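Local coordinates for fumarylacetoacetate hydrolase (Burkholderia xenovorans, PDB 5TI1), which probably hydrolyses fumarylacetoacetate to fumarate and acetoacetate, the last step of phenylalanine and tyrosine breakdown, and carries a bound magnesium ion, at residues L42-F47 and V57-G62; A140-P145 and S287-T292; K158-N163 and L389-W394. One frame throughout, in Å; residues are numbered along the deposited sequence.

Contact 1: residues L42-F47 and V57-G62; sequences LPFGIF and VGVAIG
G45 and G58 face each other as a hydrogen-bonded antiparallel pair, and both amides are used. G45 N gives its proton to G58 O at 2.9 Å, in the plane of that carbonyl. The return bond from G58 N to G45 O is equally short and straighter at the hydrogen, yet its donor stands 43° out of the carbonyl plane. Further along, A60 N reaches P43 O only through a weak bond, while the CA-H of V59 points at the same oxygen, V59 CA lying 3.1 Å from P43 O. Past that point a water takes over, accepting from L42 N and donating to A60 O, so the pairing frays into a bridge. Here P43 CG lies 3.8 Å from A60 CB, and L42 reaches V59 CG1 with CB and I61 CD1 with CD2.

F44 and V59, then I46 and V57, are the non-hydrogen-bonded pairs, and their side chains share one face. The F44 ring, its CG beside the backbone N (chi1 -69°), runs alongside V59, with CE1 3.8 Å from V59 CG2; V57 CG1 comes to the ring's edge. I46 turns CD1 back onto V57 CG2. On the other face F47 holds its ring in the crowded position between N and carbonyl carbon (chi1 79°), which lays CE1 3.6 Å from G58 CA, close in because glycine carries no side chain there.

These strands form a beta hairpin in the N-terminal part of the chain. Helix 102-116 packs on it through R109, L112 and L116, which touch L42, V59 and I61. F97 meets the F44 ring, strand 64-67 touches F47 through I65 and D67, and W289 of strand 284-292 lies against P43 and A60.

Contact 2: residues A140-P145 and S287-T292; sequences AQLHLP and SPWIVT
L142 meets the W289 side chain at about a right angle, bringing both methyls to the indole: CD1 sits 3.6 Å from W289 NE1, and CD2 approaches W289 CZ2. With CG beside the backbone N (chi1 -53°) and CD1 anti to CA, L142 also crosses the P288 ring obliquely, CD1 lying 3.8 Å from P288 CG and CB resting near P288 CB. W289 starts off in the other direction from its CA, but chi1 of -67° swings the indole back to the leucine.

Three residues on, P145 points its ring at the 288-290 backbone. Its CB lies 3.4 Å from P288 O, and its CG is 3.9 Å from I290 CG1, with the I290 side chain passing obliquely across the proline. A water between the backbones lies 2.6 Å from H143 O and 2.7 Å from P288 O, bridging the two carbonyls. The H143 side chain leaves the backbone away from 287-292, and its NE2 is hydrogen-bonded to S48 OG.

Here the N-terminal sheet's edge strand 140-143 and the turn after it lean on strand 284-292, a strand of the mixed sheet. The two central prolines have no N-H to offer, and the segments meet by apolar contact and a bridging water; the price is S287 O, buried with no partner in the model.

Contact 3: residues K158-N163 and L389-W394; sequences KEHATN and LLELTW
E391 OE1 is gripped twice, by N163 ND2 and by S379 OG. The asparagine bond is 3.0 Å from ND2 to OE1 and almost straight (175°); it uses the anti lone pair of the oxygen, and OE1 lies in the amide plane of N163. The second oxygen also has two partners. H160 ND1 gives E391 OE2 a weak bond of 2.8 Å, bent to 149°, with OE2 at the edge of the imidazole and in its plane, while S388 OG holds it from the residue just before the segment.

E391 reaches across from its short helix with CG beside the backbone N and the chain extended beyond, which sets the carboxylate between H160 and N163, one turn apart on helix 158-168. The carboxylate is turned 78° from the imidazole plane and is also strongly turned against the N163 amide. In H160, CG anti to the backbone N carries the ring toward helix 389-392, and the turn about CB-CG brings its ND1 edge to OE2.

H160 is the predicted proton acceptor of the active site, and its side chain is about 7 Å from the magnesium ion. Its pairing with E391 is consistent with the Glu-His-water triad of fumarylacetoacetases, in which the histidine activates a water: the glutamate would fix the ring's rotation and tautomer and could raise its basicity. T377 and Y155, both predicted to bind substrate, lie beside the same imidazole.

Helix 389-392 ends in a Schellman motif, with W394 at positive phi as its C-prime residue. That turn carries the exposed indole, modelled in two positions, over to helix 158-168. In the conformer described here W394 CH2 is 3.4 Å from N163 O, and CZ3 lies 3.9 Å from N163 OD1, which sits in plane at the ring's edge.

Overall arrangement
From the N terminus, contact 1 comes first, closing a hairpin across the nine residues between its segments. Contact 2 opens at 140-145, after contact 1 has closed, and waits 141 residues for its partner 287-292. Contact 3 opens inside that span, at 158-163, and closes beyond it at 389-394, so contacts 2 and 3 cross. Contacts 1 and 2 touch: strand 44-49 borders 140-143 in the N-terminal sheet, and F44 O accepts a probable hydrogen bond from I290 N, which joins that sheet to the mixed one. Contact 3 lies across the chain's centre from contact 1, their centres about 34 Å apart, and links two helices at the predicted active site.

Contact 1: residues L42-F47 and V57-G62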
ATOM      1  N   LEU B  42      -3.503 -24.696 -15.748  1.00 39.89           N
ATOM      2  CA  LEU B  42      -3.073 -23.608 -16.619  1.00 38.71           C
ATOM      3  C   LEU B  42      -2.947 -22.300 -15.833  1.00 45.14           C
ATOM      4  O   LEU B  42      -3.657 -21.322 -16.120  1.00 42.75           O
ATOM      5  CB  LEU B  42      -4.045 -23.457 -17.793  1.00 40.03           C
ATOM      6  CG  LEU B  42      -4.341 -24.772 -18.521  1.00 45.71           C
ATOM      7  CD1 LEU B  42      -5.323 -24.566 -19.672  1.00 43.69           C
ATOM      8  CD2 LEU B  42      -3.050 -25.415 -19.009  1.00 43.08           C
ATOM      9  N   PRO B  43      -2.060 -22.238 -14.843  1.00 35.51           N
ATOM     10  CA  PRO B  43      -1.874 -20.992 -14.098  1.00 33.76           C
ATOM     11  C   PRO B  43      -0.913 -20.062 -14.822  1.00 37.89           C
ATOM     12  O   PRO B  43      -0.117 -20.483 -15.662  1.00 35.30           O
ATOM     13  CB  PRO B  43      -1.278 -21.468 -12.773  1.00 33.13           C
ATOM     14  CG  PRO B  43      -0.425 -22.657 -13.189  1.00 34.13           C
ATOM     15  CD  PRO B  43      -1.151 -23.303 -14.369  1.00 35.83           C
ATOM     16  N   PHE B  44      -0.986 -18.778 -14.465  1.00 31.76           N
ATOM     17  CA  PHE B  44      -0.182 -17.734 -15.092  1.00 32.41           C
ATOM     18  C   PHE B  44       0.944 -17.274 -14.176  1.00 29.84           C
ATOM     19  O   PHE B  44       0.757 -17.146 -12.961  1.00 35.82           O
ATOM     20  CB  PHE B  44      -1.042 -16.524 -15.472  1.00 32.00           C
ATOM     21  CG  PHE B  44      -1.997 -16.792 -16.592  1.00 32.14           C
ATOM     22  CD1 PHE B  44      -1.622 -16.577 -17.905  1.00 32.90           C
ATOM     23  CD2 PHE B  44      -3.268 -17.258 -16.329  1.00 32.78           C
ATOM     24  CE1 PHE B  44      -2.505 -16.826 -18.945  1.00 42.30           C
ATOM     25  CE2 PHE B  44      -4.162 -17.509 -17.363  1.00 38.48           C
ATOM     26  CZ  PHE B  44      -3.777 -17.293 -18.671  1.00 42.86           C
ATOM     27  N   GLY B  45       2.102 -17.001 -14.777  1.00 29.75           N
ATOM     28  CA  GLY B  45       3.254 -16.486 -14.066  1.00 28.72           C
ATOM     29  C   GLY B  45       4.131 -15.661 -14.984  1.00 28.69           C
ATOM     30  O   GLY B  45       3.830 -15.466 -16.164  1.00 33.61           O
ATOM     31  N   ILE B  46       5.239 -15.181 -14.425  1.00 37.13           N
ATOM     32  CA  ILE B  46       6.232 -14.389 -15.142  1.00 30.78           C
ATOM     33  C   ILE B  46       7.565 -15.099 -14.999  1.00 30.78           C
ATOM     34  O   ILE B  46       8.032 -15.334 -13.875  1.00 27.55           O
ATOM     35  CB  ILE B  46       6.312 -12.947 -14.603  1.00 28.37           C
ATOM     36  CG1 ILE B  46       4.991 -12.200 -14.857  1.00 33.17           C
ATOM     37  CG2 ILE B  46       7.476 -12.194 -15.224  1.00 27.06           C
ATOM     38  CD1 ILE B  46       4.687 -11.957 -16.315  1.00 32.69           C
ATOM     39  N   PHE B  47       8.186 -15.439 -16.129  1.00 29.08           N
ATOM     40  CA  PHE B  47       9.412 -16.218 -16.078  1.00 32.29           C
ATOM     41  C   PHE B  47      10.432 -15.675 -17.065  1.00 34.02           C
ATOM     42  O   PHE B  47      10.128 -14.894 -17.974  1.00 34.76           O
ATOM     43  CB  PHE B  47       9.165 -17.706 -16.377  1.00 30.49           C
ATOM     44  CG  PHE B  47       9.019 -18.004 -17.835  1.00 44.15           C
ATOM     45  CD1 PHE B  47       7.839 -17.709 -18.496  1.00 32.32           C
ATOM     46  CD2 PHE B  47      10.061 -18.566 -18.552  1.00 43.12           C
ATOM     47  CE1 PHE B  47       7.702 -17.969 -19.839  1.00 34.52           C
ATOM     48  CE2 PHE B  47       9.923 -18.835 -19.897  1.00 42.36           C
ATOM     49  CZ  PHE B  47       8.744 -18.531 -20.541  1.00 34.77           C
ATOM     50  N   VAL B  57       5.335 -13.776 -20.034  1.00 35.89           N
ATOM     51  CA  VAL B  57       4.233 -14.501 -19.419  1.00 31.62           C
ATOM     52  C   VAL B  57       4.366 -15.986 -19.725  1.00 42.47           C
ATOM     53  O   VAL B  57       4.594 -16.382 -20.875  1.00 34.07           O
ATOM     54  CB  VAL B  57       2.885 -13.957 -19.907  1.00 31.96           C
ATOM     55  CG1 VAL B  57       1.776 -14.786 -19.320  1.00 32.06           C
ATOM     56  CG2 VAL B  57       2.744 -12.494 -19.506  1.00 30.88           C
ATOM     57  N   GLY B  58       4.210 -16.815 -18.693  1.00 35.91           N
ATOM     58  CA  GLY B  58       4.260 -18.246 -18.862  1.00 34.37           C
ATOM     59  C   GLY B  58       3.053 -18.913 -18.234  1.00 34.77           C
ATOM     60  O   GLY B  58       2.399 -18.369 -17.344  1.00 32.56           O
ATOM     61  N   VAL B  59       2.763 -20.110 -18.727  1.00 35.01           N
ATOM     62  CA  VAL B  59       1.721 -20.956 -18.166  1.00 35.51           C
ATOM     63  C   VAL B  59       2.348 -22.299 -17.819  1.00 36.21           C
ATOM     64  O   VAL B  59       2.970 -22.939 -18.675  1.00 37.38           O
ATOM     65  CB  VAL B  59       0.534 -21.121 -19.137  1.00 38.83           C
ATOM     66  CG1 VAL B  59      -0.440 -22.164 -18.620  1.00 37.77           C
ATOM     67  CG2 VAL B  59      -0.178 -19.793 -19.319  1.00 37.18           C
ATOM     68  N   ALA B  60       2.192 -22.718 -16.566  1.00 35.60           N
ATOM     69  CA  ALA B  60       2.751 -23.994 -16.134  1.00 36.29           C
ATOM     70  C   ALA B  60       1.940 -25.154 -16.692  1.00 38.20           C
ATOM     71  O   ALA B  60       0.703 -25.130 -16.702  1.00 43.79           O
ATOM     72  CB  ALA B  60       2.789 -24.081 -14.611  1.00 35.24           C
ATOM     73  N   ILE B  61       2.647 -26.178 -17.154  1.00 39.43           N
ATOM     74  CA  ILE B  61       2.015 -27.421 -17.578  1.00 41.43           C
ATOM     75  C   ILE B  61       2.988 -28.553 -17.260  1.00 45.18           C
ATOM     76  O   ILE B  61       4.140 -28.547 -17.715  1.00 42.40           O
ATOM     77  CB  ILE B  61       1.614 -27.363 -19.067  1.00 44.44           C
ATOM     78  CG1 ILE B  61       0.816 -28.609 -19.460  1.00 45.13           C
ATOM     79  CG2 ILE B  61       2.816 -27.105 -19.978  1.00 44.81           C
ATOM     80  CD1 ILE B  61      -0.597 -28.591 -18.920  1.00 45.26           C
ATOM     81  N   GLY B  62       2.551 -29.498 -16.426  1.00 43.56           N
ATOM     82  CA  GLY B  62       3.462 -30.522 -15.945  1.00 43.24           C
ATOM     83  C   GLY B  62       4.668 -29.882 -15.290  1.00 45.64           C
ATOM     84  O   GLY B  62       4.557 -28.884 -14.568  1.00 41.82           O
TER
HETATM   85  O   HOH W   1      -1.121 -26.305 -15.616  1.00 30.84           O

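Contact 2: residues A140-P145 and S287-T292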
ATOM      1  N   ALA B 140      14.158 -22.498 -15.412  1.00 37.00           N
ATOM      2  CA  ALA B 140      13.461 -21.224 -15.386  1.00 42.22           C
ATOM      3  C   ALA B 140      13.706 -20.479 -14.083  1.00 39.28           C
ATOM      4  O   ALA B 140      13.980 -21.080 -13.040  1.00 35.53           O
ATOM      5  CB  ALA B 140      11.958 -21.421 -15.579  1.00 35.49           C
ATOM      6  N   GLN B 141      13.626 -19.153 -14.182  1.00 34.17           N
ATOM      7  CA  GLN B 141      13.525 -18.237 -13.056  1.00 31.98           C
ATOM      8  C   GLN B 141      12.088 -17.743 -12.998  1.00 37.59           C
ATOM      9  O   GLN B 141      11.597 -17.180 -13.979  1.00 38.58           O
ATOM     10  CB  GLN B 141      14.469 -17.051 -13.237  1.00 30.80           C
ATOM     11  CG  GLN B 141      15.903 -17.447 -13.464  1.00 36.22           C
ATOM     12  CD  GLN B 141      16.469 -18.105 -12.244  1.00 38.52           C
ATOM     13  OE1 GLN B 141      16.226 -17.652 -11.123  1.00 27.73           O
ATOM     14  NE2 GLN B 141      17.199 -19.201 -12.440  1.00 36.71           N
ATOM     15  N   LEU B 142      11.414 -17.956 -11.870  1.00 27.67           N
ATOM     16  CA  LEU B 142      10.049 -17.465 -11.683  1.00 29.50           C
ATOM     17  C   LEU B 142      10.073 -16.209 -10.825  1.00 28.74           C
ATOM     18  O   LEU B 142      10.687 -16.192  -9.751  1.00 30.84           O
ATOM     19  CB  LEU B 142       9.160 -18.525 -11.035  1.00 32.65           C
ATOM     20  CG  LEU B 142       9.199 -19.859 -11.767  1.00 36.71           C
ATOM     21  CD1 LEU B 142       8.267 -20.848 -11.080  1.00 29.17           C
ATOM     22  CD2 LEU B 142       8.843 -19.654 -13.234  1.00 29.51           C
ATOM     23  N   HIS B 143       9.419 -15.159 -11.304  1.00 30.10           N
ATOM     24  CA  HIS B 143       9.437 -13.870 -10.632  1.00 28.05           C
ATOM     25  C   HIS B 143       8.049 -13.554 -10.096  1.00 24.72           C
ATOM     26  O   HIS B 143       7.065 -14.207 -10.444  1.00 25.29           O
ATOM     27  CB  HIS B 143       9.916 -12.770 -11.585  1.00 28.37           C
ATOM     28  CG  HIS B 143      11.074 -13.180 -12.435  1.00 33.59           C
ATOM     29  ND1 HIS B 143      12.372 -13.190 -11.968  1.00 32.08           N
ATOM     30  CD2 HIS B 143      11.130 -13.618 -13.717  1.00 30.12           C
ATOM     31  CE1 HIS B 143      13.177 -13.607 -12.928  1.00 31.10           C
ATOM     32  NE2 HIS B 143      12.449 -13.877 -13.997  1.00 33.94           N
ATOM     33  N   LEU B 144       7.994 -12.556  -9.218  1.00 24.03           N
ATOM     34  CA  LEU B 144       6.733 -12.043  -8.701  1.00 23.68           C
ATOM     35  C   LEU B 144       5.759 -11.882  -9.862  1.00 24.08           C
ATOM     36  O   LEU B 144       6.097 -11.258 -10.872  1.00 33.46           O
ATOM     37  CB  LEU B 144       6.957 -10.716  -7.976  1.00 28.30           C
ATOM     38  CG  LEU B 144       5.844 -10.323  -7.010  1.00 32.50           C
ATOM     39  CD1 LEU B 144       5.834 -11.293  -5.826  1.00 26.46           C
ATOM     40  CD2 LEU B 144       5.978  -8.860  -6.556  1.00 29.59           C
ATOM     41  N   PRO B 145       4.573 -12.492  -9.803  1.00 24.36           N
ATOM     42  CA  PRO B 145       3.745 -12.554 -11.009  1.00 24.98           C
ATOM     43  C   PRO B 145       3.050 -11.248 -11.352  1.00 26.78           C
ATOM     44  O   PRO B 145       2.662 -11.062 -12.515  1.00 28.84           O
ATOM     45  CB  PRO B 145       2.726 -13.652 -10.677  1.00 26.06           C
ATOM     46  CG  PRO B 145       2.621 -13.631  -9.218  1.00 24.90           C
ATOM     47  CD  PRO B 145       4.043 -13.370  -8.744  1.00 24.40           C
ATOM     48  N   SER B 287       3.545 -17.435  -3.617  1.00 26.41           N
ATOM     49  CA  SER B 287       3.909 -18.377  -4.652  1.00 26.77           C
ATOM     50  C   SER B 287       3.885 -17.685  -6.016  1.00 34.21           C
ATOM     51  O   SER B 287       3.226 -16.653  -6.192  1.00 27.94           O
ATOM     52  CB  SER B 287       2.949 -19.568  -4.636  1.00 28.12           C
ATOM     53  OG  SER B 287       1.610 -19.137  -4.793  1.00 32.04           O
ATOM     54  N   PRO B 288       4.603 -18.231  -7.003  1.00 35.73           N
ATOM     55  CA  PRO B 288       4.747 -17.512  -8.279  1.00 32.71           C
ATOM     56  C   PRO B 288       3.637 -17.747  -9.298  1.00 31.04           C
ATOM     57  O   PRO B 288       3.504 -16.938 -10.222  1.00 28.37           O
ATOM     58  CB  PRO B 288       6.097 -18.023  -8.808  1.00 26.82           C
ATOM     59  CG  PRO B 288       6.221 -19.398  -8.228  1.00 31.35           C
ATOM     60  CD  PRO B 288       5.557 -19.353  -6.883  1.00 30.29           C
ATOM     61  N   TRP B 289       2.843 -18.816  -9.164  1.00 28.59           N
ATOM     62  CA  TRP B 289       1.835 -19.180 -10.159  1.00 33.35           C
ATOM     63  C   TRP B 289       0.442 -18.718  -9.725  1.00 35.26           C
ATOM     64  O   TRP B 289      -0.070 -19.146  -8.683  1.00 29.85           O
ATOM     65  CB  TRP B 289       1.825 -20.693 -10.403  1.00 34.72           C
ATOM     66  CG  TRP B 289       3.072 -21.217 -11.057  1.00 38.32           C
ATOM     67  CD1 TRP B 289       4.015 -22.025 -10.488  1.00 33.44           C
ATOM     68  CD2 TRP B 289       3.521 -20.953 -12.394  1.00 34.48           C
ATOM     69  NE1 TRP B 289       5.019 -22.286 -11.388  1.00 36.17           N
ATOM     70  CE2 TRP B 289       4.746 -21.639 -12.564  1.00 33.66           C
ATOM     71  CE3 TRP B 289       3.010 -20.204 -13.462  1.00 33.73           C
ATOM     72  CZ2 TRP B 289       5.462 -21.608 -13.764  1.00 32.43           C
ATOM     73  CZ3 TRP B 289       3.725 -20.165 -14.648  1.00 32.08           C
ATOM     74  CH2 TRP B 289       4.938 -20.865 -14.789  1.00 37.59           C
ATOM     75  N   ILE B 290      -0.197 -17.885 -10.534  1.00 29.37           N
ATOM     76  CA  ILE B 290      -1.547 -17.444 -10.206  1.00 29.74           C
ATOM     77  C   ILE B 290      -2.512 -18.445 -10.814  1.00 31.01           C
ATOM     78  O   ILE B 290      -2.624 -18.543 -12.038  1.00 34.89           O
ATOM     79  CB  ILE B 290      -1.840 -16.023 -10.692  1.00 28.45           C
ATOM     80  CG1 ILE B 290      -0.877 -15.029 -10.037  1.00 27.00           C
ATOM     81  CG2 ILE B 290      -3.254 -15.658 -10.314  1.00 28.62           C
ATOM     82  CD1 ILE B 290      -1.167 -13.582 -10.401  1.00 29.53           C
ATOM     83  N   VAL B 291      -3.178 -19.210  -9.958  1.00 31.76           N
ATOM     84  CA  VAL B 291      -4.186 -20.171 -10.400  1.00 33.40           C
ATOM     85  C   VAL B 291      -5.475 -19.394 -10.631  1.00 36.64           C
ATOM     86  O   VAL B 291      -5.958 -18.718  -9.718  1.00 36.44           O
ATOM     87  CB  VAL B 291      -4.382 -21.286  -9.362  1.00 34.31           C
ATOM     88  CG1 VAL B 291      -5.578 -22.173  -9.737  1.00 36.09           C
ATOM     89  CG2 VAL B 291      -3.100 -22.137  -9.211  1.00 34.46           C
ATOM     90  N   THR B 292      -6.009 -19.454 -11.853  1.00 34.22           N
ATOM     91  CA  THR B 292      -7.155 -18.614 -12.202  1.00 39.92           C
ATOM     92  C   THR B 292      -8.411 -19.043 -11.453  1.00 37.90           C
ATOM     93  O   THR B 292      -8.616 -20.218 -11.140  1.00 37.08           O
ATOM     94  CB  THR B 292      -7.455 -18.645 -13.707  1.00 39.54           C
ATOM     95  OG1 THR B 292      -7.733 -19.990 -14.128  1.00 38.87           O
ATOM     96  CG2 THR B 292      -6.302 -18.073 -14.512  1.00 37.58           C
TER
HETATM   97  O   HOH W   2       5.560 -15.924 -11.661  1.00 25.95           O

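Contact 3: residues K158-N163 and L389-W394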
ATOM      1  N   LYS B 158     -12.358 -18.020  11.671  1.00 41.12           N
ATOM      2  CA  LYS B 158     -12.946 -18.047  13.007  1.00 43.57           C
ATOM      3  C   LYS B 158     -12.076 -18.838  13.976  1.00 42.53           C
ATOM      4  O   LYS B 158     -11.892 -18.429  15.128  1.00 48.48           O
ATOM      5  CB  LYS B 158     -14.363 -18.625  12.963  1.00 43.34           C
ATOM      6  CG  LYS B 158     -15.114 -18.442  14.267  1.00 45.08           C
ATOM      7  CD  LYS B 158     -16.587 -18.829  14.136  1.00 55.72           C
ATOM      8  CE  LYS B 158     -17.350 -18.541  15.422  1.00 55.95           C
ATOM      9  NZ  LYS B 158     -18.823 -18.777  15.282  1.00 56.43           N
ATOM     10  N   GLU B 159     -11.529 -19.969  13.525  1.00 42.64           N
ATOM     11  CA  GLU B 159     -10.681 -20.787  14.393  1.00 43.51           C
ATOM     12  C   GLU B 159      -9.413 -20.041  14.790  1.00 44.83           C
ATOM     13  O   GLU B 159      -8.942 -20.149  15.931  1.00 45.38           O
ATOM     14  CB  GLU B 159     -10.327 -22.103  13.692  1.00 44.07           C
ATOM     15  CG  GLU B 159     -11.519 -23.020  13.370  1.00 45.41           C
ATOM     16  CD  GLU B 159     -12.231 -22.650  12.070  1.00 47.61           C
ATOM     17  OE1 GLU B 159     -12.020 -21.524  11.560  1.00 49.16           O
ATOM     18  OE2 GLU B 159     -13.002 -23.487  11.554  1.00 51.16           O
ATOM     19  N   HIS B 160      -8.839 -19.289  13.855  1.00 40.32           N
ATOM     20  CA  HIS B 160      -7.652 -18.501  14.163  1.00 41.44           C
ATOM     21  C   HIS B 160      -7.976 -17.383  15.147  1.00 45.38           C
ATOM     22  O   HIS B 160      -7.280 -17.205  16.154  1.00 44.80           O
ATOM     23  CB  HIS B 160      -7.062 -17.930  12.878  1.00 37.21           C
ATOM     24  CG  HIS B 160      -5.875 -17.050  13.108  1.00 43.32           C
ATOM     25  ND1 HIS B 160      -4.626 -17.553  13.401  1.00 40.58           N
ATOM     26  CD2 HIS B 160      -5.750 -15.701  13.114  1.00 40.60           C
ATOM     27  CE1 HIS B 160      -3.778 -16.553  13.565  1.00 41.66           C
ATOM     28  NE2 HIS B 160      -4.434 -15.419  13.401  1.00 41.99           N
ATOM     29  N   ALA B 161      -9.029 -16.607  14.863  1.00 49.32           N
ATOM     30  CA  ALA B 161      -9.438 -15.549  15.777  1.00 39.96           C
ATOM     31  C   ALA B 161      -9.807 -16.113  17.137  1.00 43.89           C
ATOM     32  O   ALA B 161      -9.579 -15.461  18.164  1.00 48.57           O
ATOM     33  CB  ALA B 161     -10.617 -14.771  15.190  1.00 39.67           C
ATOM     34  N   THR B 162     -10.389 -17.316  17.161  1.00 43.35           N
ATOM     35  CA  THR B 162     -10.694 -17.974  18.427  1.00 47.82           C
ATOM     36  C   THR B 162      -9.416 -18.381  19.150  1.00 49.05           C
ATOM     37  O   THR B 162      -9.239 -18.073  20.336  1.00 56.85           O
ATOM     38  CB  THR B 162     -11.587 -19.190  18.184  1.00 46.92           C
ATOM     39  OG1 THR B 162     -12.815 -18.763  17.583  1.00 53.43           O
ATOM     40  CG2 THR B 162     -11.891 -19.904  19.493  1.00 49.36           C
ATOM     41  N   ASN B 163      -8.512 -19.075  18.451  1.00 44.80           N
ATOM     42  CA  ASN B 163      -7.257 -19.497  19.074  1.00 45.00           C
ATOM     43  C   ASN B 163      -6.493 -18.302  19.624  1.00 44.31           C
ATOM     44  O   ASN B 163      -6.157 -18.256  20.813  1.00 45.59           O
ATOM     45  CB  ASN B 163      -6.398 -20.256  18.064  1.00 51.12           C
ATOM     46  CG  ASN B 163      -6.936 -21.641  17.769  1.00 50.14           C
ATOM     47  OD1 ASN B 163      -7.622 -22.238  18.596  1.00 54.93           O
ATOM     48  ND2 ASN B 163      -6.629 -22.156  16.582  1.00 43.93           N
ATOM     49  N   LEU B 389       2.613 -21.121  13.906  1.00 37.97           N
ATOM     50  CA  LEU B 389       3.278 -21.740  15.048  1.00 35.27           C
ATOM     51  C   LEU B 389       2.729 -21.204  16.358  1.00 40.92           C
ATOM     52  O   LEU B 389       2.680 -21.938  17.353  1.00 37.46           O
ATOM     53  CB  LEU B 389       4.794 -21.526  14.987  1.00 34.35           C
ATOM     54  CG  LEU B 389       5.631 -22.372  14.026  1.00 37.34           C
ATOM     55  CD1 LEU B 389       5.371 -23.845  14.250  1.00 44.42           C
ATOM     56  CD2 LEU B 389       5.365 -22.005  12.579  1.00 42.64           C
ATOM     57  N   LEU B 390       2.304 -19.934  16.377  1.00 37.83           N
ATOM     58  CA  LEU B 390       1.655 -19.384  17.563  1.00 36.18           C
ATOM     59  C   LEU B 390       0.483 -20.259  18.007  1.00 43.48           C
ATOM     60  O   LEU B 390       0.333 -20.563  19.197  1.00 40.78           O
ATOM     61  CB  LEU B 390       1.196 -17.950  17.290  1.00 35.15           C
ATOM     62  CG  LEU B 390       0.320 -17.332  18.387  1.00 41.22           C
ATOM     63  CD1 LEU B 390       1.130 -17.096  19.658  1.00 38.90           C
ATOM     64  CD2 LEU B 390      -0.372 -16.048  17.908  1.00 35.19           C
ATOM     65  N   GLU B 391      -0.348 -20.696  17.059  1.00 40.95           N
ATOM     66  CA  GLU B 391      -1.445 -21.594  17.416  1.00 39.68           C
ATOM     67  C   GLU B 391      -0.951 -23.021  17.619  1.00 47.59           C
ATOM     68  O   GLU B 391      -1.308 -23.672  18.607  1.00 42.32           O
ATOM     69  CB  GLU B 391      -2.531 -21.568  16.344  1.00 39.37           C
ATOM     70  CG  GLU B 391      -3.121 -20.190  16.064  1.00 39.08           C
ATOM     71  CD  GLU B 391      -3.803 -20.149  14.729  1.00 37.74           C
ATOM     72  OE1 GLU B 391      -5.011 -20.439  14.674  1.00 38.76           O
ATOM     73  OE2 GLU B 391      -3.126 -19.850  13.724  1.00 37.84           O
ATOM     74  N   LEU B 392      -0.138 -23.524  16.685  1.00 39.88           N
ATOM     75  CA  LEU B 392       0.272 -24.924  16.730  1.00 40.95           C
ATOM     76  C   LEU B 392       0.956 -25.275  18.047  1.00 48.71           C
ATOM     77  O   LEU B 392       0.780 -26.391  18.556  1.00 47.56           O
ATOM     78  CB  LEU B 392       1.191 -25.240  15.546  1.00 39.82           C
ATOM     79  CG  LEU B 392       0.517 -25.172  14.171  1.00 42.55           C
ATOM     80  CD1 LEU B 392       1.530 -25.217  13.035  1.00 37.97           C
ATOM     81  CD2 LEU B 392      -0.533 -26.278  14.025  1.00 42.20           C
ATOM     82  N   THR B 393       1.715 -24.344  18.625  1.00 46.12           N
ATOM     83  CA  THR B 393       2.429 -24.590  19.874  1.00 53.98           C
ATOM     84  C   THR B 393       1.787 -23.883  21.061  1.00 53.99           C
ATOM     85  O   THR B 393       2.351 -23.904  22.161  1.00 54.51           O
ATOM     86  CB  THR B 393       3.899 -24.168  19.754  1.00 47.93           C
ATOM     87  OG1 THR B 393       3.998 -22.740  19.707  1.00 49.00           O
ATOM     88  CG2 THR B 393       4.522 -24.743  18.497  1.00 42.84           C
ATOM     89  N   TRP B 394       0.616 -23.282  20.867  1.00 49.43           N
ATOM     90  CA  TRP B 394      -0.067 -22.476  21.882  0.50 54.03           C
ATOM     91  C   TRP B 394       0.923 -21.546  22.583  1.00 51.47           C
ATOM     92  O   TRP B 394       1.183 -21.630  23.785  1.00 54.50           O
ATOM     93  CB  TRP B 394      -0.819 -23.349  22.886  0.50 57.53           C
ATOM     94  CG  TRP B 394      -1.943 -22.605  23.563  0.50 58.78           C
ATOM     95  CD1 TRP B 394      -1.974 -22.155  24.853  0.50 60.12           C
ATOM     96  CD2 TRP B 394      -3.188 -22.204  22.971  0.50 57.80           C
ATOM     97  NE1 TRP B 394      -3.164 -21.512  25.103  0.50 60.36           N
ATOM     98  CE2 TRP B 394      -3.926 -21.528  23.965  0.50 58.10           C
ATOM     99  CE3 TRP B 394      -3.752 -22.361  21.699  0.50 55.98           C
ATOM    100  CZ2 TRP B 394      -5.198 -21.009  23.727  0.50 54.58           C
ATOM    101  CZ3 TRP B 394      -5.014 -21.837  21.464  0.50 53.27           C
ATOM    102  CH2 TRP B 394      -5.721 -21.170  22.473  0.50 51.67           C
TER